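Local coordinates for FAD:protein FMN transferase (Vibrio cholerae, PDB 6NXI) that probably transfers the FMN moiety of FAD to a threonine hydroxyl of a target flavoprotein, using magnesium or manganese as cofactor, at residues Leu42-Asn47 with Thr52-Ser57; Pro13-Thr18 with Ile156-Gly161; Leu102-Gly107 with Glu148-Leu153. All coordinates share one frame; numbering follows the deposited sequence.

In the fold
From the N terminus, the chain turns between strands 7-14 and 17-24, and P13-T18 there forms the first half of interaction 2, which closes only at I156-G161 on helix 157-171. Interactions 1 and 3 lie within that long loop, one after the other. Interaction 1 folds the segment after helix 32-50 back onto the helix; interaction 3 sets helix 100-105 against the segment leading to helix 157-171. N47 of interaction 1 touches T14 and M15 of interaction 2, T52 packs against 150-152 of interaction 3, and 148-153 runs almost directly into 156-161. All three contacts border the same FAD.

Interaction 1: Leu42-Asn47 with Thr52-Ser57; sequences LLEEVN and TYRKDS. With FAD (flavin-adenine dinucleotide), chain B.
R54 reaches back from the loop to E44 and N47 on helix 32-50. Its CB lies on the side facing the helix, and the chain runs extended from CG to NE. R54 CD passes 4.1 Å from N47 O. At NE the chain comes alongside N47 CB, and R54 NE gives a weak hydrogen bond of 3.3 Å to a water; this water lies within hydrogen-bonding distance of both N47 OD1 and FAD O4. R54 CZ lies 3.5 Å from N47 CB, which sits over the centre of one guanidinium face. The end-on grip follows: R54 NH2 bonds E44 OE1 at 3.0 Å on its syn lone pair, while R54 NH1 bonds E44 OE2 at 3.0 Å from above the carboxylate plane, carboxylate and guanidinium planes 46° apart. E44 meets this edge because its chain folds about the CB-CG bond (chi2 -64°). R54 NH1 also forms a salt bridge with D48, so two carboxylates share the charge. N47 is held in turn: N47 ND2 donates to L43 O at 2.8 Å and bonds T14 OG1, leaving N47 OD1 facing FAD C6 at 3.4 Å. Y53 lays a ring face over the pyrimidine end of the isoalloxazine. S57, whose CB touches N47 O, N-caps helix 58-64 through S60 N; its OG also hydrogen-bonds S51 O. The contact fastens the turn between helices 32-50 and 58-64, with helix 157-171 packed on L42, L43 and V46.

Interaction 2: Pro13-Thr18 with Ile156-Gly161; sequences PTMGTT and IAKGWG. With FAD (flavin-adenine dinucleotide), chain B.
M15 lies across K158, the sulfur against the start of a helix and the CB and CG over the flavin. M15 SD is 3.8 Å from K158 CA. Beyond it M15 CE comes to 4.0 Å from A157 O, and this methyl packs against the bare CA of G161 at 4.3 Å. Closer to the backbone, M15 CG packs 3.7 Å from FAD C7, so one thioether chain fills the gap between the dimethylbenzene ring and helix 157-171. The backbone adds its own approach, with M15 O 3.1 Å from FAD N10. From the helix, A157 CB meets the flavin methyl C8M.

K158 diverges from this apolar layer. In the conformer described here its chain turns about the CG-CD bond (chi3 70°), which carries NZ to the phosphate: K158 NZ makes a 2.9 Å hydrogen bond to FAD O2P and a weak one to O5'. NZ also bonds G182 O, so a backbone carbonyl helps aim the ammonium at the phosphate. D269, a magnesium ligand, touches the K158 side chain, and its carboxylate accepts from G159 N near the helix start; the lysine and the magnesium would probably offset the phosphate charge.

Further out, the type I' turn from T14 to T17 sets M15 and G16 against the ring; G16, at positive phi, brings its N near FAD C4X. The turn is the hairpin tip joining strands 7-14 and 17-24 at the margin of the large antiparallel sheet; helix 32-50 meets M15 through V46 and N47, while I181 of strand 177-181 touches K158.

Interaction 3: Leu102-Gly107 with Glu148-Leu153; sequences LVNLWG and ELYVDL. With FAD (flavin-adenine dinucleotide), chain B.
V103 and N104, neighbours on helix 100-105, meet D152 and Y150, two residues apart in the facing loop. The V103 and D152 side chains cross at about a right angle. Both methyls of V103 border the carboxylate, with V103 CG1 3.6 Å from D152 OD2, and both reach the adenosine ribose as well: CG2 packs against FAD C2B while CG1 lies near O2B. In D152 the CG stands opposite the backbone N (chi1 177°), which sends the carboxylate away from the loop toward the ribose, where D152 OD2 accepts the hydroxyl of FAD O2B at 2.7 Å. The other oxygen, OD1, is taken by S154 OG, so each carboxylate oxygen has its own hydroxyl partner and the rotation of the group is fixed.

These residues form the ribose side of the FAD pocket of the ApbE fold, on the approach to T155, a magnesium ligand, and helix 157-171; a bound magnesium ion is about 10 Å from the D152 side chain. Helix 100-105 ends close by in a Schellman motif, where G107, at positive phi, donates its N to N104 O and weakly to V103 O.

N104 turns its amide to the loop with chi1 -66°, CG lying across from its own carbonyl carbon. N104 ND2 then sits 3.5 Å above one face of the Y150 ring, offset toward the rim beside CZ, and the amide plane stands nearly upright on the ring, 86° from it. On the other branch N104 OD1 accepts a 2.8 Å hydrogen bond from a water that also donates, weakly, to D152 OD2, so a single water bridges helix and loop. Around Y150, N63 of helix 58-64 touches the Y150 side chain and T52 lies near the hydroxyl; P110 and E111 border N104.

Interaction 1: Leu42-Asn47 with Thr52-Ser57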
# COMPACT_ATOMS: atom_id res chain seq x y z
N LEU A 42 8.72 6.05 15.34
CA LEU A 42 8.07 4.80 14.88
C LEU A 42 8.22 4.76 13.36
O LEU A 42 8.45 3.69 12.85
CB LEU A 42 6.61 4.76 15.36
CG LEU A 42 6.43 4.50 16.85
CD1 LEU A 42 5.03 4.87 17.28
CD2 LEU A 42 6.71 3.05 17.18
N LEU A 43 7.97 5.87 12.69
CA LEU A 43 8.01 5.85 11.20
C LEU A 43 9.47 5.69 10.70
O LEU A 43 9.68 5.01 9.67
CB LEU A 43 7.30 7.08 10.66
CG LEU A 43 5.80 7.06 10.86
CD1 LEU A 43 5.20 8.39 10.41
CD2 LEU A 43 5.15 5.90 10.14
N GLU A 44 10.43 6.32 11.36
CA GLU A 44 11.86 6.13 11.05
C GLU A 44 12.21 4.66 11.22
O GLU A 44 12.89 4.15 10.37
CB GLU A 44 12.73 7.05 11.89
CG GLU A 44 12.77 8.43 11.26
CD GLU A 44 13.44 8.35 9.90
OE1 GLU A 44 12.75 8.48 8.87
OE2 GLU A 44 14.67 8.09 9.88
N GLU A 45 11.72 4.00 12.27
CA GLU A 45 11.93 2.54 12.42
C GLU A 45 11.35 1.77 11.22
O GLU A 45 11.95 0.82 10.77
CB GLU A 45 11.34 2.08 13.75
CG GLU A 45 11.53 0.59 14.04
CD GLU A 45 11.05 0.25 15.44
OE1 GLU A 45 9.88 0.56 15.77
OE2 GLU A 45 11.90 -0.29 16.23
N VAL A 46 10.13 2.11 10.78
CA VAL A 46 9.55 1.37 9.62
C VAL A 46 10.51 1.52 8.44
O VAL A 46 10.69 0.56 7.67
CB VAL A 46 8.16 1.90 9.29
CG1 VAL A 46 7.66 1.29 8.01
CG2 VAL A 46 7.13 1.66 10.40
N ASN A 47 11.01 2.73 8.25
CA ASN A 47 11.94 3.01 7.12
C ASN A 47 13.25 2.23 7.30
O ASN A 47 13.75 1.61 6.35
CB ASN A 47 12.20 4.50 6.96
CG ASN A 47 11.07 5.24 6.27
OD1 ASN A 47 11.04 5.26 5.03
ND2 ASN A 47 10.14 5.78 7.05
N THR A 52 13.42 0.16 0.74
CA THR A 52 14.37 -0.28 -0.31
C THR A 52 15.42 0.78 -0.62
O THR A 52 16.44 0.39 -1.27
CB THR A 52 13.64 -0.66 -1.60
OG1 THR A 52 12.83 0.47 -1.92
CG2 THR A 52 12.90 -1.97 -1.42
N TYR A 53 15.19 2.05 -0.28
CA TYR A 53 16.03 3.22 -0.67
C TYR A 53 17.14 3.45 0.36
O TYR A 53 18.05 4.22 0.07
CB TYR A 53 15.16 4.48 -0.85
CG TYR A 53 14.23 4.42 -2.03
CD1 TYR A 53 14.55 5.02 -3.24
CD2 TYR A 53 13.00 3.79 -1.87
CE1 TYR A 53 13.62 5.00 -4.28
CE2 TYR A 53 12.11 3.71 -2.92
CZ TYR A 53 12.42 4.33 -4.12
OH TYR A 53 11.45 4.22 -5.09
N ARG A 54 17.02 2.89 1.56
CA ARG A 54 18.10 2.92 2.58
C ARG A 54 18.95 1.66 2.46
O ARG A 54 18.43 0.56 2.64
CB ARG A 54 17.48 3.10 3.97
CG ARG A 54 16.68 4.38 4.10
CD ARG A 54 16.31 4.67 5.56
NE ARG A 54 15.48 5.86 5.61
CZ ARG A 54 15.06 6.48 6.68
NH1 ARG A 54 15.28 5.99 7.89
NH2 ARG A 54 14.31 7.56 6.52
N LYS A 55 20.21 1.85 2.12
CA LYS A 55 21.16 0.77 1.78
C LYS A 55 21.38 -0.15 3.00
O LYS A 55 21.74 -1.30 2.79
CB LYS A 55 22.48 1.37 1.29
CG LYS A 55 22.40 2.10 -0.05
CD LYS A 55 23.63 2.95 -0.35
CE LYS A 55 23.82 3.24 -1.83
NZ LYS A 55 23.18 4.52 -2.26
N ASP A 56 21.15 0.35 4.21
CA ASP A 56 21.42 -0.43 5.45
C ASP A 56 20.11 -0.80 6.16
O ASP A 56 20.16 -1.20 7.36
CB ASP A 56 22.43 0.35 6.31
CG ASP A 56 23.73 0.61 5.57
OD1 ASP A 56 24.26 -0.33 4.93
OD2 ASP A 56 24.20 1.77 5.59
N SER A 57 18.96 -0.67 5.50
CA SER A 57 17.69 -1.14 6.12
C SER A 57 17.74 -2.66 6.23
O SER A 57 18.54 -3.29 5.52
CB SER A 57 16.46 -0.67 5.36
OG SER A 57 16.41 -1.35 4.11
PA FAD B . 0.85 0.92 -4.34
O1A FAD B . -0.12 1.00 -5.46
O2A FAD B . 0.36 0.72 -2.96
O5B FAD B . 1.95 -0.20 -4.64
C5B FAD B . 2.78 0.07 -5.80
C4B FAD B . 4.24 -0.15 -5.48
O4B FAD B . 4.51 -1.51 -5.08
C3B FAD B . 5.13 0.12 -6.69
O3B FAD B . 5.57 1.48 -6.68
C2B FAD B . 6.26 -0.90 -6.53
O2B FAD B . 7.25 -0.42 -5.63
C1B FAD B . 5.53 -2.08 -5.91
N9A FAD B . 4.89 -3.00 -6.83
C8A FAD B . 4.58 -2.81 -8.18
N7A FAD B . 3.88 -3.81 -8.66
C5A FAD B . 3.75 -4.72 -7.63
C6A FAD B . 3.13 -5.98 -7.56
N6A FAD B . 2.44 -6.54 -8.56
N1A FAD B . 3.15 -6.59 -6.36
C2A FAD B . 3.83 -6.01 -5.34
N3A FAD B . 4.45 -4.82 -5.29
C4A FAD B . 4.37 -4.22 -6.49
N1 FAD B . 10.19 6.56 -2.25
C2 FAD B . 11.29 7.38 -2.44
O2 FAD B . 11.38 8.07 -3.47
N3 FAD B . 12.27 7.48 -1.50
C4 FAD B . 12.25 6.77 -0.33
O4 FAD B . 13.16 6.86 0.47
C4X FAD B . 11.14 5.88 -0.12
N5 FAD B . 11.10 5.17 0.99
C5X FAD B . 10.03 4.32 1.18
C6 FAD B . 9.98 3.53 2.34
C7 FAD B . 8.95 2.66 2.61
C7M FAD B . 8.96 1.84 3.88
C8 FAD B . 7.89 2.57 1.68
C8M FAD B . 6.73 1.62 1.89
C9 FAD B . 7.93 3.34 0.51
C9A FAD B . 8.98 4.23 0.24
N10 FAD B . 9.06 5.00 -0.92
C10 FAD B . 10.13 5.85 -1.14
C1' FAD B . 7.95 4.99 -1.90
C2' FAD B . 7.91 3.79 -2.78
O2' FAD B . 9.06 3.74 -3.61
C3' FAD B . 6.66 3.87 -3.67
O3' FAD B . 6.68 4.98 -4.54
C4' FAD B . 5.35 4.01 -2.91
O4' FAD B . 5.40 3.19 -1.76
C5' FAD B . 4.15 3.72 -3.80
O5' FAD B . 2.98 3.67 -2.95
P FAD B . 1.54 3.66 -3.62
O1P FAD B . 1.44 4.66 -4.68
O2P FAD B . 0.64 3.63 -2.41
O3P FAD B . 1.66 2.26 -4.35
O HOH W 1 13.21 5.74 3.15

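Interaction 2: Pro13-Thr18 with Ile156-Gly161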
# COMPACT_ATOMS: atom_id res chain seq x y z
N PRO A 13 7.68 14.36 7.13
CA PRO A 13 8.16 13.55 6.02
C PRO A 13 8.36 12.09 6.44
O PRO A 13 8.85 11.81 7.52
CB PRO A 13 9.54 14.17 5.74
CG PRO A 13 10.04 14.58 7.12
CD PRO A 13 8.79 14.95 7.90
N THR A 14 7.98 11.20 5.55
CA THR A 14 8.30 9.74 5.66
C THR A 14 8.13 9.08 4.29
O THR A 14 7.21 9.44 3.57
CB THR A 14 7.45 9.07 6.76
OG1 THR A 14 8.08 7.84 7.15
CG2 THR A 14 6.03 8.77 6.33
N MET A 15 8.94 8.05 4.07
CA MET A 15 8.77 7.09 2.94
C MET A 15 8.67 7.82 1.60
O MET A 15 7.90 7.34 0.73
CB MET A 15 7.53 6.26 3.17
CG MET A 15 7.55 5.50 4.50
SD MET A 15 6.07 4.52 4.74
CE MET A 15 6.13 4.27 6.50
N GLY A 16 9.38 8.93 1.44
CA GLY A 16 9.42 9.63 0.14
C GLY A 16 8.19 10.49 -0.02
O GLY A 16 7.96 11.03 -1.11
N THR A 17 7.37 10.57 1.02
CA THR A 17 6.09 11.33 0.94
C THR A 17 5.94 12.12 2.25
O THR A 17 6.95 12.38 2.93
CB THR A 17 4.90 10.42 0.55
OG1 THR A 17 3.65 11.13 0.39
CG2 THR A 17 4.67 9.25 1.48
N THR A 18 4.69 12.37 2.62
CA THR A 18 4.36 13.11 3.86
C THR A 18 3.24 12.36 4.56
O THR A 18 2.41 11.63 3.95
CB THR A 18 3.94 14.57 3.61
OG1 THR A 18 2.75 14.44 2.84
CG2 THR A 18 5.03 15.40 2.98
N ILE A 156 2.98 -2.15 0.69
CA ILE A 156 2.32 -2.68 1.91
C ILE A 156 2.89 -2.01 3.14
O ILE A 156 2.17 -1.92 4.19
CB ILE A 156 2.43 -4.21 1.93
CG1 ILE A 156 1.62 -4.84 3.07
CG2 ILE A 156 3.89 -4.65 1.88
CD1 ILE A 156 1.53 -6.39 2.96
N ALA A 157 4.19 -1.69 3.16
CA ALA A 157 4.78 -1.15 4.40
C ALA A 157 4.25 0.27 4.68
O ALA A 157 4.35 0.69 5.88
CB ALA A 157 6.26 -1.20 4.33
N LYS A 158 3.67 1.00 3.73
CA LYS A 158 3.01 2.30 4.04
C LYS A 158 1.80 2.04 4.96
O LYS A 158 1.66 2.73 5.96
CB LYS A 158 2.62 3.01 2.75
CG LYS A 158 2.63 4.52 2.77
CD LYS A 158 2.79 5.07 1.35
CE LYS A 158 1.54 4.83 0.54
NZ LYS A 158 1.43 5.75 -0.61
N GLY A 159 0.91 1.12 4.59
CA GLY A 159 -0.24 0.67 5.39
C GLY A 159 0.24 0.24 6.75
O GLY A 159 -0.40 0.54 7.73
N TRP A 160 1.35 -0.51 6.79
CA TRP A 160 1.93 -0.94 8.08
C TRP A 160 2.25 0.30 8.93
O TRP A 160 1.87 0.29 10.14
CB TRP A 160 3.19 -1.79 7.86
CG TRP A 160 3.86 -2.13 9.16
CD1 TRP A 160 5.03 -1.60 9.61
CD2 TRP A 160 3.43 -3.07 10.17
NE1 TRP A 160 5.34 -2.13 10.83
CE2 TRP A 160 4.38 -3.01 11.21
CE3 TRP A 160 2.35 -3.95 10.30
CZ2 TRP A 160 4.26 -3.80 12.35
CZ3 TRP A 160 2.22 -4.71 11.43
CH2 TRP A 160 3.16 -4.62 12.46
N GLY A 161 2.92 1.32 8.37
CA GLY A 161 3.27 2.53 9.16
C GLY A 161 1.98 3.19 9.69
O GLY A 161 1.94 3.61 10.85
PA FAD B . 0.85 0.92 -4.34
O1A FAD B . -0.12 1.00 -5.46
O2A FAD B . 0.36 0.72 -2.96
O5B FAD B . 1.95 -0.20 -4.64
C5B FAD B . 2.78 0.07 -5.80
C4B FAD B . 4.24 -0.15 -5.48
O4B FAD B . 4.51 -1.51 -5.08
C3B FAD B . 5.13 0.12 -6.69
O3B FAD B . 5.57 1.48 -6.68
C2B FAD B . 6.26 -0.90 -6.53
O2B FAD B . 7.25 -0.42 -5.63
C1B FAD B . 5.53 -2.08 -5.91
N9A FAD B . 4.89 -3.00 -6.83
C8A FAD B . 4.58 -2.81 -8.18
N7A FAD B . 3.88 -3.81 -8.66
C5A FAD B . 3.75 -4.72 -7.63
C6A FAD B . 3.13 -5.98 -7.56
N6A FAD B . 2.44 -6.54 -8.56
N1A FAD B . 3.15 -6.59 -6.36
C2A FAD B . 3.83 -6.01 -5.34
N3A FAD B . 4.45 -4.82 -5.29
C4A FAD B . 4.37 -4.22 -6.49
N1 FAD B . 10.19 6.56 -2.25
C2 FAD B . 11.29 7.38 -2.44
O2 FAD B . 11.38 8.07 -3.47
N3 FAD B . 12.27 7.48 -1.50
C4 FAD B . 12.25 6.77 -0.33
O4 FAD B . 13.16 6.86 0.47
C4X FAD B . 11.14 5.88 -0.12
N5 FAD B . 11.10 5.17 0.99
C5X FAD B . 10.03 4.32 1.18
C6 FAD B . 9.98 3.53 2.34
C7 FAD B . 8.95 2.66 2.61
C7M FAD B . 8.96 1.84 3.88
C8 FAD B . 7.89 2.57 1.68
C8M FAD B . 6.73 1.62 1.89
C9 FAD B . 7.93 3.34 0.51
C9A FAD B . 8.98 4.23 0.24
N10 FAD B . 9.06 5.00 -0.92
C10 FAD B . 10.13 5.85 -1.14
C1' FAD B . 7.95 4.99 -1.90
C2' FAD B . 7.91 3.79 -2.78
O2' FAD B . 9.06 3.74 -3.61
C3' FAD B . 6.66 3.87 -3.67
O3' FAD B . 6.68 4.98 -4.54
C4' FAD B . 5.35 4.01 -2.91
O4' FAD B . 5.40 3.19 -1.76
C5' FAD B . 4.15 3.72 -3.80
O5' FAD B . 2.98 3.67 -2.95
P FAD B . 1.54 3.66 -3.62
O1P FAD B . 1.44 4.66 -4.68
O2P FAD B . 0.64 3.63 -2.41
O3P FAD B . 1.66 2.26 -4.35

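Interaction 3: Leu102-Gly107 with Glu148-Leu153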
# COMPACT_ATOMS: atom_id res chain seq x y z
N LEU A 102 11.95 -5.86 -11.35
CA LEU A 102 11.12 -5.31 -12.46
C LEU A 102 10.70 -3.88 -12.14
O LEU A 102 10.80 -3.01 -13.00
CB LEU A 102 9.92 -6.23 -12.66
CG LEU A 102 10.27 -7.67 -13.07
CD1 LEU A 102 9.12 -8.59 -12.80
CD2 LEU A 102 10.63 -7.72 -14.53
N VAL A 103 10.31 -3.62 -10.90
CA VAL A 103 9.99 -2.22 -10.48
C VAL A 103 11.22 -1.34 -10.77
O VAL A 103 11.12 -0.24 -11.29
CB VAL A 103 9.62 -2.20 -9.00
CG1 VAL A 103 9.54 -0.79 -8.45
CG2 VAL A 103 8.33 -2.99 -8.74
N ASN A 104 12.40 -1.85 -10.41
CA ASN A 104 13.66 -1.11 -10.57
C ASN A 104 13.95 -0.96 -12.06
O ASN A 104 14.26 0.16 -12.47
CB ASN A 104 14.79 -1.81 -9.84
CG ASN A 104 14.62 -1.82 -8.33
OD1 ASN A 104 13.69 -1.23 -7.80
ND2 ASN A 104 15.45 -2.61 -7.66
N LEU A 105 13.79 -2.02 -12.85
CA LEU A 105 14.03 -1.95 -14.32
C LEU A 105 13.22 -0.81 -14.96
O LEU A 105 13.74 -0.10 -15.84
CB LEU A 105 13.71 -3.30 -14.94
CG LEU A 105 13.92 -3.39 -16.46
CD1 LEU A 105 15.40 -3.36 -16.82
CD2 LEU A 105 13.26 -4.63 -17.02
N TRP A 106 11.94 -0.73 -14.61
CA TRP A 106 11.01 0.21 -15.27
C TRP A 106 11.17 1.64 -14.77
O TRP A 106 10.48 2.51 -15.29
CB TRP A 106 9.59 -0.33 -15.16
CG TRP A 106 9.38 -1.50 -16.06
CD1 TRP A 106 9.22 -2.81 -15.72
CD2 TRP A 106 9.38 -1.49 -17.50
NE1 TRP A 106 9.11 -3.59 -16.82
CE2 TRP A 106 9.17 -2.81 -17.93
CE3 TRP A 106 9.42 -0.46 -18.45
CZ2 TRP A 106 9.08 -3.16 -19.27
CZ3 TRP A 106 9.31 -0.80 -19.78
CH2 TRP A 106 9.15 -2.13 -20.16
N GLY A 107 11.96 1.88 -13.71
CA GLY A 107 12.32 3.23 -13.27
C GLY A 107 11.62 3.66 -12.00
O GLY A 107 11.60 4.90 -11.75
N GLU A 148 19.79 -13.30 -6.25
CA GLU A 148 19.51 -11.96 -6.84
C GLU A 148 18.12 -11.48 -6.41
O GLU A 148 17.69 -10.42 -6.94
CB GLU A 148 19.59 -12.02 -8.37
CG GLU A 148 20.90 -12.57 -8.90
CD GLU A 148 21.00 -14.09 -9.07
OE1 GLU A 148 20.06 -14.82 -8.64
OE2 GLU A 148 22.03 -14.54 -9.67
N LEU A 149 17.38 -12.28 -5.63
CA LEU A 149 15.98 -11.97 -5.25
C LEU A 149 16.00 -10.58 -4.62
O LEU A 149 16.90 -10.32 -3.82
CB LEU A 149 15.38 -13.00 -4.27
CG LEU A 149 13.85 -13.06 -4.29
CD1 LEU A 149 13.34 -13.81 -5.50
CD2 LEU A 149 13.33 -13.70 -3.03
N TYR A 150 15.06 -9.72 -4.98
CA TYR A 150 15.00 -8.34 -4.44
C TYR A 150 13.55 -8.08 -4.05
O TYR A 150 12.68 -8.03 -4.91
CB TYR A 150 15.52 -7.36 -5.49
CG TYR A 150 15.70 -5.93 -5.07
CD1 TYR A 150 14.62 -5.13 -4.71
CD2 TYR A 150 16.96 -5.34 -5.04
CE1 TYR A 150 14.81 -3.82 -4.31
CE2 TYR A 150 17.15 -4.02 -4.64
CZ TYR A 150 16.06 -3.24 -4.30
OH TYR A 150 16.29 -1.95 -3.90
N VAL A 151 13.29 -8.02 -2.75
CA VAL A 151 11.92 -7.84 -2.19
C VAL A 151 11.71 -6.34 -2.03
O VAL A 151 12.61 -5.63 -1.52
CB VAL A 151 11.79 -8.57 -0.84
CG1 VAL A 151 10.48 -8.24 -0.18
CG2 VAL A 151 11.95 -10.07 -1.00
N ASP A 152 10.54 -5.89 -2.46
CA ASP A 152 10.08 -4.49 -2.42
C ASP A 152 8.78 -4.47 -1.61
O ASP A 152 7.84 -5.20 -1.98
CB ASP A 152 9.82 -4.07 -3.86
CG ASP A 152 9.25 -2.68 -4.02
OD1 ASP A 152 9.01 -2.01 -3.03
OD2 ASP A 152 9.11 -2.28 -5.19
N LEU A 153 8.76 -3.78 -0.47
CA LEU A 153 7.53 -3.72 0.34
C LEU A 153 6.84 -2.37 0.15
O LEU A 153 6.00 -2.04 0.98
CB LEU A 153 7.86 -4.00 1.81
CG LEU A 153 8.52 -5.36 2.04
CD1 LEU A 153 8.92 -5.52 3.50
CD2 LEU A 153 7.59 -6.47 1.59
PA FAD B . 0.85 0.92 -4.34
O1A FAD B . -0.12 1.00 -5.46
O2A FAD B . 0.36 0.72 -2.96
O5B FAD B . 1.95 -0.20 -4.64
C5B FAD B . 2.78 0.07 -5.80
C4B FAD B . 4.24 -0.15 -5.48
O4B FAD B . 4.51 -1.51 -5.08
C3B FAD B . 5.13 0.12 -6.69
O3B FAD B . 5.57 1.48 -6.68
C2B FAD B . 6.26 -0.90 -6.53
O2B FAD B . 7.25 -0.42 -5.63
C1B FAD B . 5.53 -2.08 -5.91
N9A FAD B . 4.89 -3.00 -6.83
C8A FAD B . 4.58 -2.81 -8.18
N7A FAD B . 3.88 -3.81 -8.66
C5A FAD B . 3.75 -4.72 -7.63
C6A FAD B . 3.13 -5.98 -7.56
N6A FAD B . 2.44 -6.54 -8.56
N1A FAD B . 3.15 -6.59 -6.36
C2A FAD B . 3.83 -6.01 -5.34
N3A FAD B . 4.45 -4.82 -5.29
C4A FAD B . 4.37 -4.22 -6.49
N1 FAD B . 10.19 6.56 -2.25
C2 FAD B . 11.29 7.38 -2.44
O2 FAD B . 11.38 8.07 -3.47
N3 FAD B . 12.27 7.48 -1.50
C4 FAD B . 12.25 6.77 -0.33
O4 FAD B . 13.16 6.86 0.47
C4X FAD B . 11.14 5.88 -0.12
N5 FAD B . 11.10 5.17 0.99
C5X FAD B . 10.03 4.32 1.18
C6 FAD B . 9.98 3.53 2.34
C7 FAD B . 8.95 2.66 2.61
C7M FAD B . 8.96 1.84 3.88
C8 FAD B . 7.89 2.57 1.68
C8M FAD B . 6.73 1.62 1.89
C9 FAD B . 7.93 3.34 0.51
C9A FAD B . 8.98 4.23 0.24
N10 FAD B . 9.06 5.00 -0.92
C10 FAD B . 10.13 5.85 -1.14
C1' FAD B . 7.95 4.99 -1.90
C2' FAD B . 7.91 3.79 -2.78
O2' FAD B . 9.06 3.74 -3.61
C3' FAD B . 6.66 3.87 -3.67
O3' FAD B . 6.68 4.98 -4.54
C4' FAD B . 5.35 4.01 -2.91
O4' FAD B . 5.40 3.19 -1.76
C5' FAD B . 4.15 3.72 -3.80
O5' FAD B . 2.98 3.67 -2.95
P FAD B . 1.54 3.66 -3.62
O1P FAD B . 1.44 4.66 -4.68
O2P FAD B . 0.64 3.63 -2.41
O3P FAD B . 1.66 2.26 -4.35
O HOH W 2 11.88 -2.20 -5.83